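Local atomic coordinates of rifamycin polyketide synthase (Amycolatopsis mediterranei, PDB entry 4LN9), a protein that probably dehydrates a polyketide intermediate, its structure being the dehydratase domain of the synthase's terminal module. Residues 97-102 with 268-273; 169-174 with 203-208; 178-183 with 246-251; 279-284 with 297-302. All blocks are in the same frame, centred on the assembly; numbering follows the deposited sequence.

Contacts 2, 3 and 4 touch one another in the later part of the double hotdog fold, while contact 1 stands apart where the earlier and later strands join. Contacts 2 and 3, with centres about 14 Å apart, touch where strand 201-207 runs beside strand 176-178: Val-204 O lies 2.8 Å from Val-178 N, probably a hydrogen bond. Contacts 2 and 4, about 13 Å between centres, meet where Trp-170 CH2 packs 3.6 Å from Val-282 O. Contact 3 reaches contact 4 through helix 236-251, Thr-246 CG2 being 3.5 Å from Val-284 CG1. Contact 1 touches none of them; its nearest atoms are about 7 Å from contact 4.

Contact 1. Residues 97-102 with 268-273; sequences PVLDEL and NGLRLH
The guanidinium of Arg-271 turns one face to Val-98: Val-98 CG1 sits above the plane, displaced toward the rim, 4.0 Å from Arg-271 CZ. With CG anti to its carbonyl carbon (chi1 -79°) and the chain extended from CG to NE, Arg-271 passes obliquely over both methyls of the valine, and its NE continues to a salt bridge with Glu-156. A second pair of flat groups lies further along, where the side chains of Asn-268 and Glu-101 lie side by side, pointing the same way, with amide and carboxylate planes 47° apart; Asn-268 ND2 rests 3.7 Å from Glu-101 CG. Between these pairs the antiparallel backbones are tied at the hydrogen-bonded pair Leu-99 and Leu-270, Leu-99 N to Leu-270 O and Leu-270 N to Leu-99 O both measuring 2.9 Å. Gly-269 and Leu-270 together face Leu-99, a G1 beta bulge in which the glycine has positive phi (68°) and Gly-269 N donates to Asp-100 O at 3.0 Å. A water links Pro-97 O to Leu-272 N. Leu-99 CB and Leu-270 CB meet at 4.0 Å on the face covered by helix 80-93, whose Val-84 touches both leucines. Strand 146-154 flanks residues 98-102, where Asp-100 and Glu-101 both face its Val-152, a classic beta bulge, and strand 303-313 flanks residues 268-272 on the other side.

Contact 2. Residues 169-174 with 203-208; sequences AWPPPE and AVWRRG
Trp-205, with CG anti to its carbonyl carbon (chi1 -55°), offers its indole to Pro-171, while Arg-207 leaves the strand with CG anti to the backbone N and then bends at chi2 (-149°) and chi3 (-103°), curling its guanidinium round to the carbonyl of Pro-173. Pro-171 lies over one face of the indole: its CB is 3.6 Å from the centroid of the five-membered ring of Trp-205, a CH-pi contact, and Pro-171 CG is 3.4 Å from Trp-205 CZ2. Trp-170 meets the same indole obliquely, Trp-170 CZ2 to Trp-205 CZ3 being 3.8 Å, and Trp-170 NE1 bonds to Glu-218. Pro-173 O accepts two bonds side-on in the guanidinium plane, 3.1 Å from Arg-207 NH2 on a lone pair and 3.3 Å from Arg-207 NE. Pro-172 CB packs obliquely against the guanidinium, 3.4 Å from Arg-207 NH2. The remaining nitrogen, NH1, makes a salt bridge with Glu-214 of strand 214-220, so the head of Arg-207 is held on two sides. The arrangement is a proline-rich loop, with a cis peptide before Pro-171, packed on the Trp-205 and Arg-207 side of strand 201-207, an antiparallel strand of the double hotdog fold.

Contact 3. Residues 178-183 with 246-251; sequences VDLTGA and TMVSAA
Ala-183 and Val-248 bury the most surface here and touch each other. They join a type II beta turn, Leu-180 to Ala-183, to the C-terminal part of helix 236-251, in the later part of the double hotdog fold. The turn is closed by Ala-183 N on Leu-180 O at 2.8 Å, and it leads straight into helix 183-190: Gly-182, at positive phi (85°), occupies the N-cap position and Ala-183 is the first helical residue. Ala-183 points its methyl at the neighbouring helix, where Ala-183 CB lies 3.8 Å from Val-248 O and 4.0 Å from Val-248 CG1. The valine carries CG1 anti to its backbone N (chi1 167°), and the same methyl serves a second partner: the Leu-180 side chain crosses that of Val-248 at about a right angle, with Leu-180 CD2 at 3.6 Å from Val-248 CG1. Val-248 also touches Tyr-184 and Leu-187 of helix 183-190. Val-178, third in buried area, approaches from the strand end of the connection and sets CG2 at 4.1 Å from Ser-249 OG, a loose apolar-to-hydroxyl contact; that hydroxyl has a weak hydrogen bond with Arg-206. The contact is held mainly by van der Waals packing of methyls on methyls and carbonyl oxygens. Within the connection, Asp-179 makes an Asx turn, accepting from the backbone N two residues on. Ala-251 CB rests on the first turn of helix 183-190, 3.7 Å from Ala-183 O.

Contact 4. Residues 279-284 with 297-302; sequences VLRVRV and VDESGG
Arg-281 and Glu-299 meet side-on in a two-pronged salt bridge, Arg-281 NE to Glu-299 OE2 at 2.9 Å and Arg-281 NH2 to Glu-299 OE1 at 2.8 Å. Arg-281 has CG anti to the carbonyl carbon (chi1 -60°) and is extended from there to NE, which carries the guanidinium out to the turn at Glu-299. Glu-299 instead bends at chi2 (-57°), folding its carboxylate back to meet it. The two chains cross at about a right angle; both oxygens are taken on their syn sides and lie close to the guanidinium plane, although the two planes are 44° apart. Glu-299 OE2 also receives a water that reaches weakly to Leu-280 O. Glu-299 CG, placed by chi1, lies beside Val-279 CG2 at 3.9 Å.

Beside this bridge, strand 279-285 pairs antiparallel with the end of strand 291-297, neighbouring strands of the double hotdog: Arg-281 and Val-297 form a hydrogen-bonded pair, with Arg-281 N to Val-297 O and Val-297 N to Arg-281 O both 2.9 Å. A type I beta turn, Asp-298 to Gly-301, then leads toward strand 303-313. Val-297 puts CG2 between its backbone N and carbonyl carbon, next to Arg-281 CB at 3.9 Å. Asp-298 turns its carboxylate back into the turn, where Asp-298 OD1 accepts from Ser-300 OG at 2.8 Å and from Gly-302 N, from opposite faces of the carboxylate. Arg-281 NH1 bonds to Phe-167 O, and the guanidinium makes a cation-pi contact with Trp-170.

Contact 1. Residues 97-102 with 268-273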
# COMPACT_ATOMS: atom_id res chain seq x y z
N PRO A 97 -14.29 13.98 1.73
CA PRO A 97 -13.40 15.08 2.09
C PRO A 97 -13.64 15.65 3.50
O PRO A 97 -12.81 16.40 4.00
CB PRO A 97 -13.69 16.13 1.03
CG PRO A 97 -15.11 15.88 0.64
CD PRO A 97 -15.30 14.39 0.73
N VAL A 98 -14.76 15.31 4.12
CA VAL A 98 -15.13 15.92 5.40
C VAL A 98 -14.56 15.16 6.59
O VAL A 98 -14.78 13.96 6.73
CB VAL A 98 -16.66 16.05 5.56
CG1 VAL A 98 -17.00 16.60 6.93
CG2 VAL A 98 -17.23 16.94 4.46
N LEU A 99 -13.81 15.86 7.43
CA LEU A 99 -13.25 15.26 8.64
C LEU A 99 -14.25 15.33 9.79
O LEU A 99 -14.31 16.32 10.52
CB LEU A 99 -11.91 15.92 9.01
CG LEU A 99 -11.08 15.24 10.10
CD1 LEU A 99 -10.90 13.75 9.81
CD2 LEU A 99 -9.73 15.92 10.26
N ASP A 100 -15.07 14.29 9.90
CA ASP A 100 -16.12 14.21 10.91
C ASP A 100 -15.49 14.25 12.30
O ASP A 100 -15.90 15.04 13.15
CB ASP A 100 -16.89 12.89 10.73
CG ASP A 100 -18.28 12.92 11.35
OD1 ASP A 100 -18.68 13.97 11.89
OD2 ASP A 100 -18.97 11.88 11.30
N GLU A 101 -14.43 13.47 12.48
CA GLU A 101 -13.75 13.37 13.76
C GLU A 101 -12.31 12.89 13.57
O GLU A 101 -12.03 12.07 12.69
CB GLU A 101 -14.51 12.43 14.69
CG GLU A 101 -13.93 12.32 16.10
CD GLU A 101 -14.85 11.56 17.04
OE1 GLU A 101 -15.81 10.94 16.56
OE2 GLU A 101 -14.61 11.62 18.27
N LEU A 102 -11.39 13.48 14.32
CA LEU A 102 -10.03 12.95 14.41
C LEU A 102 -9.49 13.11 15.82
O LEU A 102 -9.53 14.19 16.40
CB LEU A 102 -9.11 13.66 13.41
CG LEU A 102 -7.75 13.01 13.17
CD1 LEU A 102 -7.92 11.66 12.48
CD2 LEU A 102 -6.84 13.92 12.35
N ASN A 268 -13.26 18.03 15.52
CA ASN A 268 -14.61 17.68 15.11
C ASN A 268 -15.11 18.62 14.02
O ASN A 268 -15.03 19.84 14.16
CB ASN A 268 -15.56 17.72 16.31
CG ASN A 268 -15.23 16.67 17.35
OD1 ASN A 268 -14.64 16.96 18.39
ND2 ASN A 268 -15.61 15.43 17.07
N GLY A 269 -15.54 18.04 12.90
CA GLY A 269 -16.17 18.82 11.84
C GLY A 269 -15.21 19.76 11.14
O GLY A 269 -15.48 20.96 11.01
N LEU A 270 -14.11 19.21 10.63
CA LEU A 270 -13.19 19.99 9.82
C LEU A 270 -13.43 19.85 8.32
O LEU A 270 -13.48 18.74 7.79
CB LEU A 270 -11.73 19.70 10.17
CG LEU A 270 -10.85 20.65 9.37
CD1 LEU A 270 -10.04 21.60 10.25
CD2 LEU A 270 -9.96 19.93 8.36
N ARG A 271 -13.60 20.99 7.66
CA ARG A 271 -13.80 21.03 6.21
C ARG A 271 -12.79 21.96 5.56
O ARG A 271 -12.68 23.12 5.94
CB ARG A 271 -15.21 21.53 5.89
CG ARG A 271 -16.29 20.48 6.05
CD ARG A 271 -17.65 21.11 5.83
NE ARG A 271 -18.73 20.20 6.21
CZ ARG A 271 -19.13 19.99 7.46
NH1 ARG A 271 -18.58 20.67 8.45
NH2 ARG A 271 -20.09 19.11 7.71
N LEU A 272 -12.19 21.50 4.47
CA LEU A 272 -11.36 22.35 3.65
C LEU A 272 -12.11 22.73 2.38
O LEU A 272 -12.65 21.87 1.69
CB LEU A 272 -10.06 21.64 3.29
CG LEU A 272 -9.17 22.41 2.33
CD1 LEU A 272 -8.40 23.49 3.07
CD2 LEU A 272 -8.21 21.47 1.61
N HIS A 273 -12.27 24.03 2.16
CA HIS A 273 -13.21 24.51 1.15
C HIS A 273 -12.49 24.95 -0.09
O HIS A 273 -13.02 24.83 -1.20
CB HIS A 273 -14.07 25.64 1.69
CG HIS A 273 -14.90 25.25 2.88
ND1 HIS A 273 -16.04 24.55 2.78
CD2 HIS A 273 -14.66 25.42 4.25
CE1 HIS A 273 -16.53 24.30 4.01
NE2 HIS A 273 -15.71 24.88 4.90
O HOH W 1 -12.70 18.89 3.57

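Contact 2. Residues 169-174 with 203-208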
# COMPACT_ATOMS: atom_id res chain seq x y z
N ALA A 169 -15.94 43.40 6.70
CA ALA A 169 -15.76 44.52 7.61
C ALA A 169 -14.56 44.28 8.52
O ALA A 169 -14.68 43.58 9.52
CB ALA A 169 -17.02 44.72 8.45
N TRP A 170 -13.39 44.74 8.09
CA TRP A 170 -12.14 44.18 8.60
C TRP A 170 -11.10 45.24 8.82
O TRP A 170 -10.87 46.07 7.94
CB TRP A 170 -11.63 43.12 7.63
CG TRP A 170 -10.49 42.30 8.19
CD1 TRP A 170 -9.13 42.52 8.02
CD2 TRP A 170 -10.59 41.11 9.03
NE1 TRP A 170 -8.40 41.58 8.70
CE2 TRP A 170 -9.22 40.71 9.34
CE3 TRP A 170 -11.64 40.39 9.59
CZ2 TRP A 170 -8.93 39.60 10.12
CZ3 TRP A 170 -11.34 39.29 10.39
CH2 TRP A 170 -10.02 38.90 10.64
N PRO A 171 -10.41 45.21 9.97
CA PRO A 171 -10.67 44.37 11.15
C PRO A 171 -12.07 44.62 11.70
O PRO A 171 -12.67 45.66 11.41
CB PRO A 171 -9.63 44.85 12.18
CG PRO A 171 -8.67 45.71 11.43
CD PRO A 171 -9.40 46.25 10.24
N PRO A 172 -12.59 43.68 12.51
CA PRO A 172 -13.98 43.84 12.93
C PRO A 172 -14.17 45.02 13.89
O PRO A 172 -13.28 45.31 14.69
CB PRO A 172 -14.27 42.51 13.63
CG PRO A 172 -13.38 41.53 12.94
CD PRO A 172 -12.11 42.30 12.67
N PRO A 173 -15.26 45.77 13.70
CA PRO A 173 -15.72 46.81 14.61
C PRO A 173 -15.59 46.45 16.09
O PRO A 173 -16.04 45.38 16.51
CB PRO A 173 -17.18 47.00 14.21
CG PRO A 173 -17.15 46.77 12.73
CD PRO A 173 -16.05 45.77 12.45
N GLU A 174 -14.93 47.32 16.85
CA GLU A 174 -14.77 47.16 18.29
C GLU A 174 -13.81 46.05 18.71
O GLU A 174 -13.69 45.74 19.89
CB GLU A 174 -16.13 46.96 18.98
CG GLU A 174 -17.13 48.08 18.72
CD GLU A 174 -18.08 48.28 19.89
OE1 GLU A 174 -17.99 47.53 20.88
OE2 GLU A 174 -18.90 49.23 19.83
N ALA A 203 -1.19 39.77 12.63
CA ALA A 203 -1.91 40.71 13.47
C ALA A 203 -2.98 39.95 14.22
O ALA A 203 -3.49 38.93 13.74
CB ALA A 203 -2.55 41.80 12.61
N VAL A 204 -3.32 40.42 15.41
CA VAL A 204 -4.40 39.84 16.19
C VAL A 204 -5.28 40.94 16.76
O VAL A 204 -4.78 42.01 17.13
CB VAL A 204 -3.85 38.99 17.35
CG1 VAL A 204 -4.95 38.65 18.33
CG2 VAL A 204 -3.19 37.73 16.81
N TRP A 205 -6.60 40.76 16.67
CA TRP A 205 -7.52 41.62 17.41
C TRP A 205 -8.37 40.78 18.32
O TRP A 205 -8.69 39.64 17.99
CB TRP A 205 -8.43 42.40 16.47
CG TRP A 205 -7.68 43.23 15.45
CD1 TRP A 205 -7.50 44.61 15.44
CD2 TRP A 205 -7.14 42.76 14.17
NE1 TRP A 205 -6.83 45.00 14.31
CE2 TRP A 205 -6.58 43.94 13.51
CE3 TRP A 205 -7.04 41.52 13.54
CZ2 TRP A 205 -5.95 43.85 12.27
CZ3 TRP A 205 -6.40 41.45 12.31
CH2 TRP A 205 -5.90 42.59 11.68
N ARG A 206 -8.86 41.39 19.39
CA ARG A 206 -9.67 40.67 20.36
C ARG A 206 -10.97 41.43 20.64
O ARG A 206 -11.01 42.65 20.61
CB ARG A 206 -8.89 40.46 21.66
CG ARG A 206 -9.68 39.74 22.75
CD ARG A 206 -8.99 39.85 24.10
NE ARG A 206 -7.61 39.38 24.05
CZ ARG A 206 -6.55 40.18 24.08
NH1 ARG A 206 -6.71 41.50 24.15
NH2 ARG A 206 -5.33 39.67 24.05
N ARG A 207 -12.03 40.67 20.92
CA ARG A 207 -13.36 41.24 21.13
C ARG A 207 -14.10 40.32 22.11
O ARG A 207 -13.91 39.11 22.08
CB ARG A 207 -14.10 41.29 19.80
CG ARG A 207 -15.39 42.10 19.81
CD ARG A 207 -16.38 41.51 18.81
NE ARG A 207 -16.47 42.32 17.60
CZ ARG A 207 -17.06 41.92 16.47
NH1 ARG A 207 -17.55 40.69 16.38
NH2 ARG A 207 -17.17 42.75 15.45
N GLY A 208 -14.76 40.91 23.10
CA GLY A 208 -15.42 40.13 24.16
C GLY A 208 -14.47 39.76 25.28
O GLY A 208 -13.32 40.19 25.30

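Contact 3. Residues 178-183 with 246-251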
# COMPACT_ATOMS: atom_id res chain seq x y z
N VAL A 178 -3.96 43.68 19.21
CA VAL A 178 -3.01 43.20 20.22
C VAL A 178 -1.59 43.43 19.72
O VAL A 178 -1.29 43.19 18.55
CB VAL A 178 -3.22 41.70 20.50
CG1 VAL A 178 -2.23 41.22 21.55
CG2 VAL A 178 -4.65 41.43 20.93
N ASP A 179 -0.75 44.05 20.56
CA ASP A 179 0.66 44.22 20.22
C ASP A 179 1.38 42.88 20.30
O ASP A 179 1.36 42.22 21.34
CB ASP A 179 1.31 45.22 21.19
CG ASP A 179 2.64 45.75 20.68
OD1 ASP A 179 3.24 45.10 19.79
OD2 ASP A 179 3.09 46.81 21.17
N LEU A 180 1.95 42.45 19.20
CA LEU A 180 2.49 41.11 19.12
C LEU A 180 3.94 41.01 19.56
O LEU A 180 4.43 39.94 19.82
CB LEU A 180 2.34 40.58 17.71
CG LEU A 180 0.89 40.32 17.35
CD1 LEU A 180 0.74 39.50 16.11
CD2 LEU A 180 0.17 39.70 18.51
N THR A 181 4.56 42.18 19.63
CA THR A 181 5.94 42.35 20.05
C THR A 181 6.27 41.44 21.21
O THR A 181 5.70 41.54 22.30
CB THR A 181 6.23 43.81 20.45
OG1 THR A 181 6.57 44.57 19.28
CG2 THR A 181 7.39 43.87 21.43
N GLY A 182 7.23 40.56 20.97
CA GLY A 182 7.70 39.63 21.95
C GLY A 182 6.94 38.33 22.14
O GLY A 182 7.42 37.42 22.77
N ALA A 183 5.76 38.23 21.56
CA ALA A 183 4.84 37.13 21.84
C ALA A 183 5.41 35.75 21.48
O ALA A 183 5.26 34.80 22.25
CB ALA A 183 3.50 37.36 21.15
N THR A 246 -4.55 32.38 19.03
CA THR A 246 -5.16 32.49 20.36
C THR A 246 -4.10 32.50 21.46
O THR A 246 -4.27 33.15 22.49
CB THR A 246 -6.16 31.36 20.64
OG1 THR A 246 -5.53 30.09 20.43
CG2 THR A 246 -7.37 31.48 19.72
N MET A 247 -3.03 31.74 21.25
CA MET A 247 -1.93 31.67 22.20
C MET A 247 -1.05 32.90 22.08
O MET A 247 -0.68 33.52 23.08
CB MET A 247 -1.09 30.41 21.96
CG MET A 247 -1.71 29.13 22.48
SD MET A 247 -1.04 27.67 21.66
CE MET A 247 0.71 28.04 21.69
N VAL A 248 -0.67 33.23 20.85
CA VAL A 248 0.01 34.48 20.57
C VAL A 248 -0.72 35.66 21.21
O VAL A 248 -0.11 36.51 21.86
CB VAL A 248 0.15 34.73 19.05
CG1 VAL A 248 0.57 36.17 18.78
CG2 VAL A 248 1.14 33.75 18.45
N SER A 249 -2.05 35.66 21.09
CA SER A 249 -2.88 36.65 21.76
C SER A 249 -2.62 36.67 23.26
O SER A 249 -2.38 37.72 23.85
CB SER A 249 -4.36 36.40 21.47
OG SER A 249 -5.16 37.45 21.98
N ALA A 250 -2.65 35.49 23.88
CA ALA A 250 -2.48 35.39 25.33
C ALA A 250 -1.06 35.74 25.77
O ALA A 250 -0.87 36.42 26.78
CB ALA A 250 -2.86 33.99 25.81
N ALA A 251 -0.08 35.32 24.98
CA ALA A 251 1.33 35.55 25.32
C ALA A 251 1.68 37.03 25.42
O ALA A 251 2.69 37.39 26.02
CB ALA A 251 2.24 34.85 24.32

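Contact 4. Residues 279-284 with 297-302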
# COMPACT_ATOMS: atom_id res chain seq x y z
N VAL A 279 -2.53 32.90 2.65
CA VAL A 279 -2.85 34.07 3.47
C VAL A 279 -4.32 33.97 3.89
O VAL A 279 -5.15 33.52 3.10
CB VAL A 279 -2.64 35.37 2.67
CG1 VAL A 279 -1.17 35.53 2.31
CG2 VAL A 279 -3.50 35.35 1.41
N LEU A 280 -4.59 34.17 5.17
CA LEU A 280 -5.96 34.00 5.67
C LEU A 280 -6.40 35.18 6.52
O LEU A 280 -5.58 35.80 7.20
CB LEU A 280 -6.07 32.72 6.51
CG LEU A 280 -5.81 31.36 5.86
CD1 LEU A 280 -5.92 30.27 6.92
CD2 LEU A 280 -6.77 31.10 4.71
N ARG A 281 -7.70 35.44 6.54
CA ARG A 281 -8.33 36.12 7.67
C ARG A 281 -9.13 35.10 8.47
O ARG A 281 -9.84 34.28 7.90
CB ARG A 281 -9.28 37.21 7.16
CG ARG A 281 -8.63 38.29 6.31
CD ARG A 281 -9.67 39.29 5.83
NE ARG A 281 -9.18 40.08 4.71
CZ ARG A 281 -9.89 41.03 4.09
NH1 ARG A 281 -11.14 41.27 4.45
NH2 ARG A 281 -9.35 41.69 3.08
N VAL A 282 -8.96 35.12 9.79
CA VAL A 282 -9.51 34.07 10.64
C VAL A 282 -10.32 34.64 11.81
O VAL A 282 -10.03 35.74 12.30
CB VAL A 282 -8.41 33.13 11.17
CG1 VAL A 282 -7.47 32.73 10.05
CG2 VAL A 282 -7.64 33.81 12.30
N ARG A 283 -11.43 33.98 12.13
CA ARG A 283 -12.13 34.19 13.40
C ARG A 283 -12.09 32.91 14.24
O ARG A 283 -12.51 31.85 13.78
CB ARG A 283 -13.59 34.60 13.16
CG ARG A 283 -14.43 34.66 14.43
CD ARG A 283 -15.90 34.90 14.12
NE ARG A 283 -16.71 35.04 15.33
CZ ARG A 283 -17.34 34.03 15.92
NH1 ARG A 283 -17.22 32.80 15.44
NH2 ARG A 283 -18.09 34.25 16.99
N VAL A 284 -11.57 33.02 15.45
CA VAL A 284 -11.55 31.89 16.37
C VAL A 284 -12.41 32.17 17.60
O VAL A 284 -12.30 33.23 18.22
CB VAL A 284 -10.12 31.53 16.81
CG1 VAL A 284 -10.13 30.38 17.80
CG2 VAL A 284 -9.27 31.18 15.59
N VAL A 297 -11.08 32.72 5.80
CA VAL A 297 -11.26 33.06 4.39
C VAL A 297 -9.94 33.52 3.78
O VAL A 297 -9.01 33.89 4.50
CB VAL A 297 -12.33 34.16 4.20
CG1 VAL A 297 -13.69 33.69 4.69
CG2 VAL A 297 -11.91 35.45 4.90
N ASP A 298 -9.84 33.45 2.45
CA ASP A 298 -8.70 34.05 1.77
C ASP A 298 -8.96 35.53 1.51
O ASP A 298 -10.00 36.06 1.92
CB ASP A 298 -8.38 33.31 0.46
CG ASP A 298 -9.54 33.32 -0.52
OD1 ASP A 298 -10.31 34.30 -0.54
OD2 ASP A 298 -9.62 32.38 -1.34
N GLU A 299 -8.00 36.21 0.91
CA GLU A 299 -8.07 37.67 0.80
C GLU A 299 -9.17 38.12 -0.16
O GLU A 299 -9.69 39.23 -0.03
CB GLU A 299 -6.72 38.25 0.41
CG GLU A 299 -5.82 38.52 1.60
CD GLU A 299 -6.47 39.45 2.61
OE1 GLU A 299 -6.92 40.54 2.21
OE2 GLU A 299 -6.64 39.04 3.78
N SER A 300 -9.61 37.21 -1.01
CA SER A 300 -10.74 37.47 -1.89
C SER A 300 -12.07 37.22 -1.18
O SER A 300 -13.13 37.58 -1.68
CB SER A 300 -10.65 36.63 -3.16
OG SER A 300 -11.16 35.32 -2.95
N GLY A 301 -11.99 36.72 0.05
CA GLY A 301 -13.18 36.58 0.88
C GLY A 301 -13.85 35.22 0.74
O GLY A 301 -14.87 34.96 1.38
N GLY A 302 -13.27 34.35 -0.07
CA GLY A 302 -13.79 32.99 -0.22
C GLY A 302 -13.43 32.11 0.97
O GLY A 302 -12.32 32.18 1.48
O HOH W 2 -5.11 38.30 5.68